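Local coordinates for protein extracellular ligand-binding receptor (Rhodopseudomonas palustris, PDB 4F06) that binds p-hydroxybenzoic acid and probably serves as the solute-binding protein of an ABC transporter for lignin-derived aromatic compounds, at residues N38-H43 with K297-T302; A195-T200 with G224-S229; T284-Y289 with W320-G325. All blocks are in the same frame, centred on the assembly; numbering follows the deposited sequence. Where two conformers were deposited one is given.

Contact 1: N38-H43 with K297-T302. With PHB (p-hydroxybenzoic acid), chain C.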
ATOM      1  N   ASN A  38     -20.665  13.560  -6.481  1.00 10.23           N
ATOM      2  CA  ASN A  38     -20.784  12.328  -7.272  1.00 10.27           C
ATOM      3  C   ASN A  38     -21.153  12.617  -8.728  1.00 10.16           C
ATOM      4  O   ASN A  38     -21.543  11.708  -9.450  1.00 12.55           O
ATOM      5  CB  ASN A  38     -21.785  11.331  -6.646  1.00 11.97           C
ATOM      6  CG  ASN A  38     -23.213  11.797  -6.752  1.00 13.65           C
ATOM      7  OD1 ASN A  38     -23.480  12.959  -7.004  1.00 17.12           O
ATOM      8  ND2 ASN A  38     -24.157  10.889  -6.533  1.00 17.90           N
ATOM      9  N   LYS A  39     -20.987  13.861  -9.178  1.00 12.16           N
ATOM     10  CA  LYS A  39     -21.262  14.266 -10.544  1.00 13.62           C
ATOM     11  C   LYS A  39     -19.948  14.620 -11.298  1.00 12.63           C
ATOM     12  O   LYS A  39     -19.086  15.372 -10.804  1.00 16.17           O
ATOM     13  CB  LYS A  39     -22.253  15.450 -10.560  1.00 16.69           C
ATOM     14  CG  LYS A  39     -23.677  14.942 -10.342  1.00 27.07           C
ATOM     15  CD  LYS A  39     -24.191  15.093  -8.931  1.00 37.33           C
ATOM     16  CE  LYS A  39     -25.562  14.439  -8.812  1.00 42.63           C
ATOM     17  NZ  LYS A  39     -25.917  14.011  -7.422  1.00 42.28           N
ATOM     18  N   VAL A  40     -19.802  14.064 -12.490  1.00 12.20           N
ATOM     19  CA  VAL A  40     -18.690  14.408 -13.348  1.00 13.00           C
ATOM     20  C   VAL A  40     -19.171  14.400 -14.788  1.00 13.41           C
ATOM     21  O   VAL A  40     -19.779  13.432 -15.238  1.00 13.78           O
ATOM     22  CB  VAL A  40     -17.565  13.352 -13.273  1.00 13.59           C
ATOM     23  CG1 VAL A  40     -16.378  13.837 -14.064  1.00 15.20           C
ATOM     24  CG2 VAL A  40     -17.166  13.077 -11.841  1.00 17.72           C
ATOM     25  N   ALA A  41     -18.856  15.469 -15.529  1.00 14.55           N
ATOM     26  CA  ALA A  41     -19.095  15.540 -16.973  1.00 18.00           C
ATOM     27  C   ALA A  41     -20.559  15.263 -17.280  1.00 16.50           C
ATOM     28  O   ALA A  41     -20.876  14.638 -18.291  1.00 19.29           O
ATOM     29  CB  ALA A  41     -18.192  14.565 -17.741  1.00 20.59           C
ATOM     30  N   GLY A  42     -21.437  15.701 -16.387  1.00 16.14           N
ATOM     31  CA  GLY A  42     -22.878  15.517 -16.560  1.00 18.16           C
ATOM     32  C   GLY A  42     -23.383  14.108 -16.253  1.00 16.42           C
ATOM     33  O   GLY A  42     -24.522  13.774 -16.585  1.00 22.53           O
ATOM     34  N   HIS A  43     -22.534  13.275 -15.640  1.00 13.74           N
ATOM     35  CA  HIS A  43     -22.900  11.905 -15.249  1.00 12.88           C
ATOM     36  C   HIS A  43     -22.817  11.749 -13.759  1.00 11.52           C
ATOM     37  O   HIS A  43     -22.048  12.411 -13.101  1.00 17.37           O
ATOM     38  CB  HIS A  43     -21.917  10.926 -15.888  1.00 15.22           C
ATOM     39  CG  HIS A  43     -22.024  10.872 -17.391  1.00 15.64           C
ATOM     40  ND1 HIS A  43     -21.408  11.763 -18.219  1.00 21.16           N
ATOM     41  CD2 HIS A  43     -22.715   9.990 -18.203  1.00 20.11           C
ATOM     42  CE1 HIS A  43     -21.700  11.456 -19.499  1.00 22.38           C
ATOM     43  NE2 HIS A  43     -22.490  10.359 -19.492  1.00 23.49           N
ATOM     44  N   LYS A 297     -10.913  12.380 -13.097  1.00  7.15           N
ATOM     45  CA  LYS A 297     -10.191  12.973 -14.227  1.00  7.54           C
ATOM     46  C   LYS A 297     -10.439  12.187 -15.534  1.00  7.70           C
ATOM     47  O   LYS A 297     -10.619  12.785 -16.595  1.00  9.21           O
ATOM     48  CB  LYS A 297      -8.682  13.005 -13.919  1.00  8.57           C
ATOM     49  CG  LYS A 297      -7.852  13.562 -15.070  1.00 11.91           C
ATOM     50  CD  LYS A 297      -8.044  15.032 -15.312  1.00 19.23           C
ATOM     51  CE  LYS A 297      -7.036  15.497 -16.354  1.00 24.47           C
ATOM     52  NZ  LYS A 297      -7.181  16.964 -16.476  1.00 33.34           N
HETATM   53  N   MSE A 298     -10.407  10.860 -15.450  0.50  7.57           N
HETATM   54  CA  MSE A 298     -10.608  10.028 -16.659  0.50  7.36           C
HETATM   55  C   MSE A 298     -12.016  10.225 -17.212  0.50  7.60           C
HETATM   56  O   MSE A 298     -12.184  10.350 -18.425  0.50  8.54           O
HETATM   57  CB  MSE A 298     -10.361   8.544 -16.354  0.50  7.39           C
HETATM   58  CG  MSE A 298      -8.877   8.287 -16.153  0.50  7.83           C
HETATM   59 SE   MSE A 298      -8.234   6.483 -16.075  0.50 10.92          SE
HETATM   60  CE  MSE A 298      -9.065   6.095 -14.354  0.50  5.97           C
ATOM     61  N   ILE A 299     -13.029  10.291 -16.339  1.00  7.58           N
ATOM     62  CA  ILE A 299     -14.386  10.559 -16.805  1.00  8.37           C
ATOM     63  C   ILE A 299     -14.469  11.948 -17.463  1.00  8.66           C
ATOM     64  O   ILE A 299     -15.075  12.069 -18.510  1.00  9.48           O
ATOM     65  CB  ILE A 299     -15.377  10.377 -15.630  1.00  8.83           C
ATOM     66  CG1 ILE A 299     -15.401   8.893 -15.195  1.00  9.93           C
ATOM     67  CG2 ILE A 299     -16.780  10.835 -15.995  1.00  9.62           C
ATOM     68  CD1 ILE A 299     -16.114   8.629 -13.877  1.00 11.20           C
ATOM     69  N   GLU A 300     -13.861  12.982 -16.878  0.50  8.70           N
ATOM     70  CA  GLU A 300     -13.905  14.306 -17.537  0.50  8.79           C
ATOM     71  C   GLU A 300     -13.220  14.243 -18.891  0.50  9.88           C
ATOM     72  O   GLU A 300     -13.743  14.767 -19.894  0.50 11.59           O
ATOM     73  CB  GLU A 300     -13.228  15.398 -16.696  0.50 10.35           C
ATOM     74  CG  GLU A 300     -13.989  15.745 -15.455  0.50  8.49           C
ATOM     75  CD  GLU A 300     -13.560  17.020 -14.754  0.50 10.00           C
ATOM     76  OE1 GLU A 300     -12.425  17.550 -14.929  0.50 15.13           O
ATOM     77  OE2 GLU A 300     -14.411  17.467 -13.991  0.50 10.58           O
ATOM     78  N   ALA A 301     -12.045  13.611 -18.941  1.00  9.44           N
ATOM     79  CA  ALA A 301     -11.267  13.617 -20.187  1.00  9.72           C
ATOM     80  C   ALA A 301     -12.019  12.920 -21.311  1.00  9.91           C
ATOM     81  O   ALA A 301     -11.812  13.254 -22.478  1.00 14.25           O
ATOM     82  CB  ALA A 301      -9.950  12.914 -19.958  1.00 10.85           C
ATOM     83  N   THR A 302     -12.845  11.928 -20.977  1.00  9.98           N
ATOM     84  CA  THR A 302     -13.542  11.116 -21.962  1.00  9.93           C
ATOM     85  C   THR A 302     -15.001  11.543 -22.095  1.00 10.22           C
ATOM     86  O   THR A 302     -15.778  10.891 -22.810  1.00 12.23           O
ATOM     87  CB  THR A 302     -13.493   9.615 -21.591  1.00 10.10           C
ATOM     88  OG1 THR A 302     -14.108   9.458 -20.297  1.00 10.22           O
ATOM     89  CG2 THR A 302     -12.075   9.092 -21.574  1.00 10.66           C
TER
HETATM   90  C1' PHB C 402     -13.261  16.350 -10.439  1.00 29.78           C
HETATM   91  O1' PHB C 402     -14.008  16.094 -11.451  1.00 29.07           O
HETATM   92  O2' PHB C 402     -13.652  16.707  -9.304  1.00 31.35           O
HETATM   93  C1  PHB C 402     -11.807  16.312 -10.591  1.00 25.18           C
HETATM   94  C2  PHB C 402     -11.007  16.639  -9.469  1.00 27.18           C
HETATM   95  C3  PHB C 402      -9.633  16.647  -9.599  1.00 29.19           C
HETATM   96  C4  PHB C 402      -9.072  16.286 -10.828  1.00 27.37           C
HETATM   97  C5  PHB C 402      -9.876  15.927 -11.929  1.00 26.88           C
HETATM   98  C6  PHB C 402     -11.277  15.942 -11.828  1.00 24.49           C
HETATM   99  O4  PHB C 402      -7.711  16.291 -10.903  1.00 37.31           O
HETATM  100  O   HOH W   1     -17.365  17.589 -14.264  1.00 17.98           O
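A tight beta hairpin at the edge of the six-stranded sheet packs against the last turns of helix 283-301, with Val40 and Ala41 on the hairpin meeting Ile299 and Glu300 on the helix. Strand 39-40 folds back into strand 43-51 through a type I' turn from Val40 to His43, closed by the paired backbone bonds between these two residues. His43 ND1 reinforces it by reaching Ala41 O at 2.9 Å, from above the carbonyl plane. Across the interface Val40 CG1, anti to the backbone N (chi1 -174°), fits between the two helix residues, lying 3.6 Å from Ile299 CG2 and close to the CG of Glu300, and the valine crosses both side chains at about a right angle. Ile299 also leans on Ile6, Val45 and Tyr75, whereas Ala41 adds a looser methyl contact, CB to Ile299 CG2 at 4.4 Å. Glu300 is modelled in two conformers; in one, a water accepts from Ala41 N (2.9 Å) and donates to Glu300 OE2 (3.0 Å), a bridge doubtful for the other. Glu300 and, one turn earlier, Lys297 also border bound p-hydroxybenzoic acid, CB of Lys297 lying 3.7 Å from C5 of its ring. They share this pocket with Trp32, Arg293, Tyr296 and Met318: a type I' beta hairpin packed on a helix that also lines a ligand pocket.

Contact 2: A195-T200 with G224-S229; sequences ADMIFT and GVKLMS
Segments 195-200 and 224-229 form neighbouring parallel strands, the two strands of the beta-alpha-beta unit whose crossover is helix 206-217. The pairing begins at Asp196, whose O accepts from Lys226 N (3.1 Å), with the donor tilted from the carbonyl plane; its carboxylate is engaged by Lys141 N and Thr140 OG1. Met197, a selenomethionine, points to the face covered by helix 123-136. It lies alongside Met228, pointing the same way, and its SE is 3.9 Å from Met228 CB, while the bend at chi3 carries its CE back over the aliphatic part of Lys226. Ile198 is bonded through both its backbone N and its backbone O: the N gives a nearly straight bond to Lys226 O (2.8 Å, 167°), and the O receives Met228 N at 2.8 Å. Its side chain emerges on the other face, toward helix 206-217, where CG2 rests 3.7 Å from Leu227 CD1. Phe199 returns to the methionine face. With CG anti to the backbone N (chi1 170°), the ring crosses Met228 and brings CD1 within 4.0 Å of Met228 CG; it also stacks with Phe159 and touches Val142 and Thr127. An alanine here would probably open a gap beside Met228 CG and Val142 and leave Phe159 without its stacking partner. Thr200 carries the ladder on, its N donating to Met228 O (3.1 Å). Its OG1 serves strand 141-147 by bonding Ala145 O, and its methyl CG2 settles 3.8 Å from CD1 of Leu227, the same methyl that Ile198 touches.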
ATOM      1  N   ALA A 195      22.346 -11.337  13.666  1.00 15.25           N
ATOM      2  CA  ALA A 195      21.966 -10.071  13.037  1.00 12.61           C
ATOM      3  C   ALA A 195      21.709  -9.021  14.100  1.00 13.11           C
ATOM      4  O   ALA A 195      21.169  -9.304  15.188  1.00 16.61           O
ATOM      5  CB  ALA A 195      20.699 -10.280  12.190  1.00 14.29           C
ATOM      6  N   ASP A 196      22.086  -7.781  13.785  1.00 12.37           N
ATOM      7  CA  ASP A 196      21.800  -6.650  14.682  1.00 12.48           C
ATOM      8  C   ASP A 196      20.503  -5.914  14.322  1.00 12.62           C
ATOM      9  O   ASP A 196      20.056  -5.089  15.090  1.00 13.79           O
ATOM     10  CB  ASP A 196      22.988  -5.688  14.746  1.00 15.78           C
ATOM     11  CG  ASP A 196      23.467  -5.273  13.387  1.00 18.29           C
ATOM     12  OD1 ASP A 196      22.885  -4.340  12.824  1.00 20.78           O
ATOM     13  OD2 ASP A 196      24.468  -5.852  12.867  1.00 22.34           O
HETATM   14  N   MSE A 197      19.927  -6.210  13.147  1.00 10.37           N
HETATM   15  CA  MSE A 197      18.698  -5.585  12.712  1.00  9.79           C
HETATM   16  C   MSE A 197      17.945  -6.603  11.857  1.00 10.48           C
HETATM   17  O   MSE A 197      18.564  -7.423  11.132  1.00 10.40           O
HETATM   18  CB  MSE A 197      18.990  -4.315  11.895  1.00 10.40           C
HETATM   19  CG  MSE A 197      17.745  -3.573  11.388  1.00 12.68           C
HETATM   20 SE   MSE A 197      18.170  -1.939  10.478  0.75 16.85          SE
HETATM   21  CE  MSE A 197      18.729  -0.920  12.041  1.00 19.92           C
ATOM     22  N   ILE A 198      16.618  -6.554  11.928  1.00  8.62           N
ATOM     23  CA  ILE A 198      15.720  -7.303  11.030  1.00  8.14           C
ATOM     24  C   ILE A 198      15.128  -6.322  10.047  1.00  8.37           C
ATOM     25  O   ILE A 198      14.784  -5.192  10.435  1.00  9.13           O
ATOM     26  CB  ILE A 198      14.561  -7.881  11.872  1.00  9.39           C
ATOM     27  CG1 ILE A 198      15.074  -8.950  12.845  1.00 10.01           C
ATOM     28  CG2 ILE A 198      13.480  -8.484  10.984  1.00  9.88           C
ATOM     29  CD1 ILE A 198      14.085  -9.213  13.969  1.00 12.28           C
ATOM     30  N   PHE A 199      15.015  -6.751   8.791  1.00  7.71           N
ATOM     31  CA  PHE A 199      14.155  -6.054   7.836  1.00  7.12           C
ATOM     32  C   PHE A 199      13.005  -6.983   7.487  1.00  6.71           C
ATOM     33  O   PHE A 199      13.246  -8.141   7.139  1.00  7.94           O
ATOM     34  CB  PHE A 199      14.892  -5.667   6.544  1.00  7.23           C
ATOM     35  CG  PHE A 199      13.937  -5.165   5.501  1.00  7.72           C
ATOM     36  CD1 PHE A 199      13.301  -3.917   5.662  1.00 10.07           C
ATOM     37  CD2 PHE A 199      13.625  -5.953   4.406  1.00  8.94           C
ATOM     38  CE1 PHE A 199      12.366  -3.466   4.735  1.00  8.89           C
ATOM     39  CE2 PHE A 199      12.696  -5.505   3.470  1.00  9.77           C
ATOM     40  CZ  PHE A 199      12.081  -4.264   3.622  1.00  8.87           C
ATOM     41  N   THR A 200      11.769  -6.492   7.585  1.00  6.94           N
ATOM     42  CA  THR A 200      10.614  -7.329   7.316  1.00  7.31           C
ATOM     43  C   THR A 200       9.521  -6.645   6.530  1.00  6.87           C
ATOM     44  O   THR A 200       9.291  -5.428   6.607  1.00  7.44           O
ATOM     45  CB  THR A 200      10.061  -7.911   8.653  1.00  8.45           C
ATOM     46  OG1 THR A 200       9.094  -8.939   8.395  1.00  9.67           O
ATOM     47  CG2 THR A 200       9.394  -6.838   9.450  1.00 10.10           C
ATOM     48  N   GLY A 224      18.257  -5.779  21.719  1.00 12.89           N
ATOM     49  CA  GLY A 224      18.977  -4.804  20.889  1.00 15.70           C
ATOM     50  C   GLY A 224      18.964  -5.152  19.396  1.00 14.39           C
ATOM     51  O   GLY A 224      19.715  -4.551  18.621  1.00 17.74           O
ATOM     52  N   VAL A 225      18.123  -6.124  18.986  1.00 12.39           N
ATOM     53  CA  VAL A 225      17.972  -6.412  17.556  1.00 12.09           C
ATOM     54  C   VAL A 225      16.890  -5.461  17.067  1.00 11.91           C
ATOM     55  O   VAL A 225      15.721  -5.620  17.406  1.00 14.20           O
ATOM     56  CB  VAL A 225      17.531  -7.872  17.306  1.00 11.88           C
ATOM     57  CG1 VAL A 225      17.423  -8.136  15.789  1.00 12.82           C
ATOM     58  CG2 VAL A 225      18.510  -8.859  17.926  1.00 15.04           C
ATOM     59  N   LYS A 226      17.295  -4.436  16.317  1.00 12.38           N
ATOM     60  CA  LYS A 226      16.389  -3.371  15.890  1.00 13.06           C
ATOM     61  C   LYS A 226      15.477  -3.900  14.773  1.00 10.72           C
ATOM     62  O   LYS A 226      15.824  -4.837  14.056  1.00 13.77           O
ATOM     63  CB  LYS A 226      17.158  -2.141  15.402  1.00 15.86           C
ATOM     64  CG  LYS A 226      18.057  -1.559  16.463  1.00 21.70           C
ATOM     65  CD  LYS A 226      18.852  -0.404  15.886  1.00 27.16           C
ATOM     66  CE  LYS A 226      19.696   0.286  16.960  1.00 31.59           C
ATOM     67  NZ  LYS A 226      20.173   1.612  16.495  1.00 46.33           N
ATOM     68  N   LEU A 227      14.279  -3.325  14.672  1.00 11.12           N
ATOM     69  CA  LEU A 227      13.372  -3.685  13.595  1.00  9.63           C
ATOM     70  C   LEU A 227      13.203  -2.537  12.630  1.00 10.30           C
ATOM     71  O   LEU A 227      12.794  -1.412  13.028  1.00 12.82           O
ATOM     72  CB  LEU A 227      12.022  -4.076  14.167  1.00 11.34           C
ATOM     73  CG  LEU A 227      10.955  -4.529  13.158  1.00 11.73           C
ATOM     74  CD1 LEU A 227      11.440  -5.748  12.414  1.00 13.08           C
ATOM     75  CD2 LEU A 227       9.621  -4.873  13.833  1.00 14.10           C
HETATM   76  N   MSE A 228      13.506  -2.824  11.356  1.00  9.21           N
HETATM   77  CA  MSE A 228      13.187  -1.924  10.238  1.00 10.76           C
HETATM   78  C   MSE A 228      12.136  -2.667   9.407  1.00  9.74           C
HETATM   79  O   MSE A 228      12.259  -3.871   9.106  1.00 12.13           O
HETATM   80  CB  MSE A 228      14.423  -1.643   9.377  1.00 12.05           C
HETATM   81  CG  MSE A 228      14.166  -0.811   8.088  1.00 12.92           C
HETATM   82 SE   MSE A 228      13.489   0.994   8.462  0.75 14.91          SE
HETATM   83  CE  MSE A 228      15.008   1.556   9.157  1.00 14.24           C
ATOM     84  N   SER A 229      11.091  -1.964   9.063  1.00  9.74           N
ATOM     85  CA  SER A 229      10.040  -2.573   8.278  1.00  8.51           C
ATOM     86  C   SER A 229       9.581  -1.601   7.227  1.00  7.44           C
ATOM     87  O   SER A 229       9.878  -0.411   7.307  1.00  8.34           O
ATOM     88  CB  SER A 229       8.869  -2.982   9.171  1.00  9.97           C
ATOM     89  OG  SER A 229       8.237  -1.871   9.754  1.00 13.39           O
TER
HETATM   90  O   HOH W   2      21.046  -2.949  16.667  1.00 31.25           O

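Contact 3: T284-Y289 with W320-G325. With SO4 (sulfate ion), chain D.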
ATOM      1  N   THR A 284      -4.750   2.331   2.822  1.00  5.84           N
ATOM      2  CA  THR A 284      -5.618   2.078   1.658  1.00  5.99           C
ATOM      3  C   THR A 284      -6.658   3.198   1.478  1.00  6.23           C
ATOM      4  O   THR A 284      -7.144   3.390   0.368  1.00  6.53           O
ATOM      5  CB  THR A 284      -6.275   0.714   1.734  1.00  5.90           C
ATOM      6  OG1 THR A 284      -6.954   0.554   2.988  1.00  7.77           O
ATOM      7  CG2 THR A 284      -5.239  -0.415   1.575  1.00  8.03           C
ATOM      8  N   SER A 285      -6.986   3.950   2.536  1.00  5.44           N
ATOM      9  CA  SER A 285      -7.905   5.084   2.365  1.00  5.98           C
ATOM     10  C   SER A 285      -7.341   6.194   1.491  1.00  5.33           C
ATOM     11  O   SER A 285      -8.075   6.748   0.683  1.00  5.78           O
ATOM     12  CB  SER A 285      -8.398   5.641   3.720  1.00  7.61           C
ATOM     13  OG  SER A 285      -7.349   6.286   4.398  1.00  8.42           O
ATOM     14  N   VAL A 286      -6.045   6.507   1.660  1.00  5.32           N
ATOM     15  CA  VAL A 286      -5.491   7.583   0.866  1.00  5.83           C
ATOM     16  C   VAL A 286      -5.320   7.116  -0.584  1.00  5.95           C
ATOM     17  O   VAL A 286      -5.513   7.886  -1.531  1.00  5.63           O
ATOM     18  CB  VAL A 286      -4.216   8.170   1.482  1.00  6.70           C
ATOM     19  CG1 VAL A 286      -2.968   7.288   1.324  1.00  8.66           C
ATOM     20  CG2 VAL A 286      -3.944   9.566   0.849  1.00  8.41           C
ATOM     21  N   ALA A 287      -4.972   5.839  -0.769  1.00  5.75           N
ATOM     22  CA  ALA A 287      -4.850   5.322  -2.156  1.00  5.22           C
ATOM     23  C   ALA A 287      -6.224   5.379  -2.825  1.00  5.41           C
ATOM     24  O   ALA A 287      -6.300   5.625  -4.028  1.00  6.03           O
ATOM     25  CB  ALA A 287      -4.318   3.907  -2.138  1.00  6.28           C
ATOM     26  N   ALA A 288      -7.283   5.129  -2.058  1.00  5.30           N
ATOM     27  CA  ALA A 288      -8.645   5.195  -2.622  1.00  5.53           C
ATOM     28  C   ALA A 288      -9.085   6.629  -2.917  1.00  5.26           C
ATOM     29  O   ALA A 288      -9.723   6.870  -3.947  1.00  6.52           O
ATOM     30  CB  ALA A 288      -9.635   4.470  -1.696  1.00  6.52           C
ATOM     31  N   TYR A 289      -8.743   7.552  -2.021  1.00  5.06           N
ATOM     32  CA  TYR A 289      -9.078   8.961  -2.230  1.00  6.30           C
ATOM     33  C   TYR A 289      -8.396   9.465  -3.517  1.00  5.39           C
ATOM     34  O   TYR A 289      -9.045  10.088  -4.375  1.00  6.52           O
ATOM     35  CB  TYR A 289      -8.589   9.734  -1.001  1.00  6.03           C
ATOM     36  CG  TYR A 289      -8.970  11.208  -0.958  1.00  5.91           C
ATOM     37  CD1 TYR A 289     -10.219  11.627  -0.445  1.00  6.42           C
ATOM     38  CD2 TYR A 289      -8.101  12.181  -1.441  1.00  7.76           C
ATOM     39  CE1 TYR A 289     -10.565  12.965  -0.386  1.00  8.01           C
ATOM     40  CE2 TYR A 289      -8.446  13.530  -1.382  1.00  7.89           C
ATOM     41  CZ  TYR A 289      -9.684  13.922  -0.882  1.00  8.32           C
ATOM     42  OH  TYR A 289     -10.073  15.251  -0.859  1.00 11.68           O
ATOM     43  N   TRP A 320      -0.194  16.480  -8.332  1.00  8.98           N
ATOM     44  CA  TRP A 320      -1.103  17.139  -7.395  1.00  9.43           C
ATOM     45  C   TRP A 320      -0.589  16.963  -5.982  1.00  8.03           C
ATOM     46  O   TRP A 320       0.413  16.274  -5.755  1.00  8.74           O
ATOM     47  CB  TRP A 320      -2.560  16.634  -7.568  1.00 11.59           C
ATOM     48  CG  TRP A 320      -2.778  15.199  -7.072  1.00  9.66           C
ATOM     49  CD1 TRP A 320      -3.334  14.798  -5.859  1.00 10.14           C
ATOM     50  CD2 TRP A 320      -2.445  13.953  -7.783  1.00  9.35           C
ATOM     51  NE1 TRP A 320      -3.414  13.420  -5.794  1.00 10.19           N
ATOM     52  CE2 TRP A 320      -2.864  12.853  -6.926  1.00  8.60           C
ATOM     53  CE3 TRP A 320      -1.829  13.650  -9.025  1.00 11.36           C
ATOM     54  CZ2 TRP A 320      -2.680  11.527  -7.300  1.00 10.17           C
ATOM     55  CZ3 TRP A 320      -1.658  12.306  -9.372  1.00 11.59           C
ATOM     56  CH2 TRP A 320      -2.077  11.272  -8.521  1.00 10.69           C
ATOM     57  N   VAL A 321      -1.233  17.629  -5.028  1.00  9.74           N
ATOM     58  CA  VAL A 321      -0.919  17.456  -3.625  1.00  9.35           C
ATOM     59  C   VAL A 321      -1.933  16.490  -2.983  1.00  8.68           C
ATOM     60  O   VAL A 321      -3.122  16.792  -2.895  1.00 10.46           O
ATOM     61  CB  VAL A 321      -0.865  18.779  -2.830  1.00 13.56           C
ATOM     62  CG1 VAL A 321      -0.339  18.516  -1.423  1.00 14.32           C
ATOM     63  CG2 VAL A 321      -0.008  19.839  -3.552  1.00 15.57           C
ATOM     64  N   SER A 322      -1.453  15.288  -2.679  1.00  6.92           N
ATOM     65  CA  SER A 322      -2.239  14.270  -1.974  1.00  7.09           C
ATOM     66  C   SER A 322      -2.226  14.569  -0.475  1.00  6.49           C
ATOM     67  O   SER A 322      -1.305  15.219   0.010  1.00  6.83           O
ATOM     68  CB  SER A 322      -1.550  12.923  -2.275  1.00  6.48           C
ATOM     69  OG  SER A 322      -2.057  11.870  -1.458  1.00  6.36           O
ATOM     70  N   PRO A 323      -3.151  13.987   0.289  1.00  6.13           N
ATOM     71  CA  PRO A 323      -3.007  14.022   1.752  1.00  6.62           C
ATOM     72  C   PRO A 323      -1.642  13.485   2.197  1.00  5.87           C
ATOM     73  O   PRO A 323      -1.134  13.883   3.249  1.00  7.38           O
ATOM     74  CB  PRO A 323      -4.153  13.128   2.232  1.00  7.44           C
ATOM     75  CG  PRO A 323      -5.209  13.350   1.170  1.00  7.66           C
ATOM     76  CD  PRO A 323      -4.439  13.388  -0.128  1.00  7.26           C
ATOM     77  N   ARG A 324      -1.029  12.584   1.399  1.00  5.77           N
ATOM     78  CA  ARG A 324       0.271  12.001   1.810  1.00  5.98           C
ATOM     79  C   ARG A 324       1.486  12.880   1.553  1.00  5.60           C
ATOM     80  O   ARG A 324       2.586  12.576   2.060  1.00  6.72           O
ATOM     81  CB  ARG A 324       0.475  10.648   1.097  1.00  5.68           C
ATOM     82  CG  ARG A 324       0.946  10.798  -0.370  1.00  6.22           C
ATOM     83  CD  ARG A 324       0.879   9.462  -1.128  1.00  6.07           C
ATOM     84  NE  ARG A 324      -0.492   9.203  -1.579  1.00  5.03           N
ATOM     85  CZ  ARG A 324      -0.857   8.054  -2.185  1.00  4.76           C
ATOM     86  NH1 ARG A 324       0.035   7.061  -2.322  1.00  5.73           N
ATOM     87  NH2 ARG A 324      -2.139   7.911  -2.584  1.00  6.16           N
ATOM     88  N   GLY A 325       1.342  13.910   0.685  1.00  6.11           N
ATOM     89  CA  GLY A 325       2.485  14.685   0.156  1.00  7.75           C
ATOM     90  C   GLY A 325       2.265  14.961  -1.323  1.00  6.71           C
ATOM     91  O   GLY A 325       1.276  14.519  -1.915  1.00  7.23           O
TER
HETATM   92  S   SO4 D 403      -8.518  18.178  -2.746  1.00 24.55           S
HETATM   93  O1  SO4 D 403      -9.154  16.863  -2.752  1.00 19.52           O
HETATM   94  O2  SO4 D 403      -9.482  19.143  -3.273  1.00 36.18           O
HETATM   95  O3  SO4 D 403      -8.114  18.529  -1.381  1.00 35.98           O
HETATM   96  O4  SO4 D 403      -7.397  18.274  -3.713  1.00 36.88           O
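This is a buried helix-to-turn contact about 11 Å from the centre of the molecule, where Val286 and Tyr289, early in helix 283-301, face Pro323 and Arg324 in the type I turn that follows strand 319-322. No hydrogen bond crosses between the segments; apolar surfaces and one guanidinium face do the work. Val286 CG2, anti to the backbone N, lies 3.8 Å from Pro323 CB and equally close to the OG of Ser322. CG1 rests over one face of the Arg324 guanidinium, offset toward its rim and 4.0 Å from NH2. One turn of helix further on, the Tyr289 ring crosses Pro323, with CD2 4.1 Å from CG of the proline, and its OH donates to O1 of a sulfate (2.7 Å), probably from the crystallisation liquor, that His36 also holds. The turn is braced by Ser322, whose OG accepts from Arg324 N (3.1 Å, 170°) as an ST turn. It accepts again from Arg324 NE, at 3.1 Å and in the guanidinium plane. A bend at chi3 (81°) helps swing that guanidinium back against the helix. Asp290, the next helix residue, also bonds Ser322 OG, while Gln338 takes Arg324 NH1. A buried cation salt-bridged through NH2 to Asp290, with Ser322 OG in its plane and a valine methyl over one face, is likely to be fixed in its rotation, its charge largely balanced.

Overall arrangement
The three contacts are spread along the length of a chain with the two sheets of a periplasmic binding protein. Contact 1 lies at the outer edge of the six-stranded sheet and contact 2 in the larger sheet, their centres 47 Å apart on opposite sides of the chain's centre. Contact 3 falls between, its centre about 20 Å from that of contact 1 and 29 Å from that of contact 2. Both segments of contact 2 come between those of contact 1, whose segments alternate with those of contact 3. Helix 283-301 serves contact 3 with its first turns and contact 1 with its last, running from the larger sheet to a ligand pocket and so linking the two parts of the binding protein.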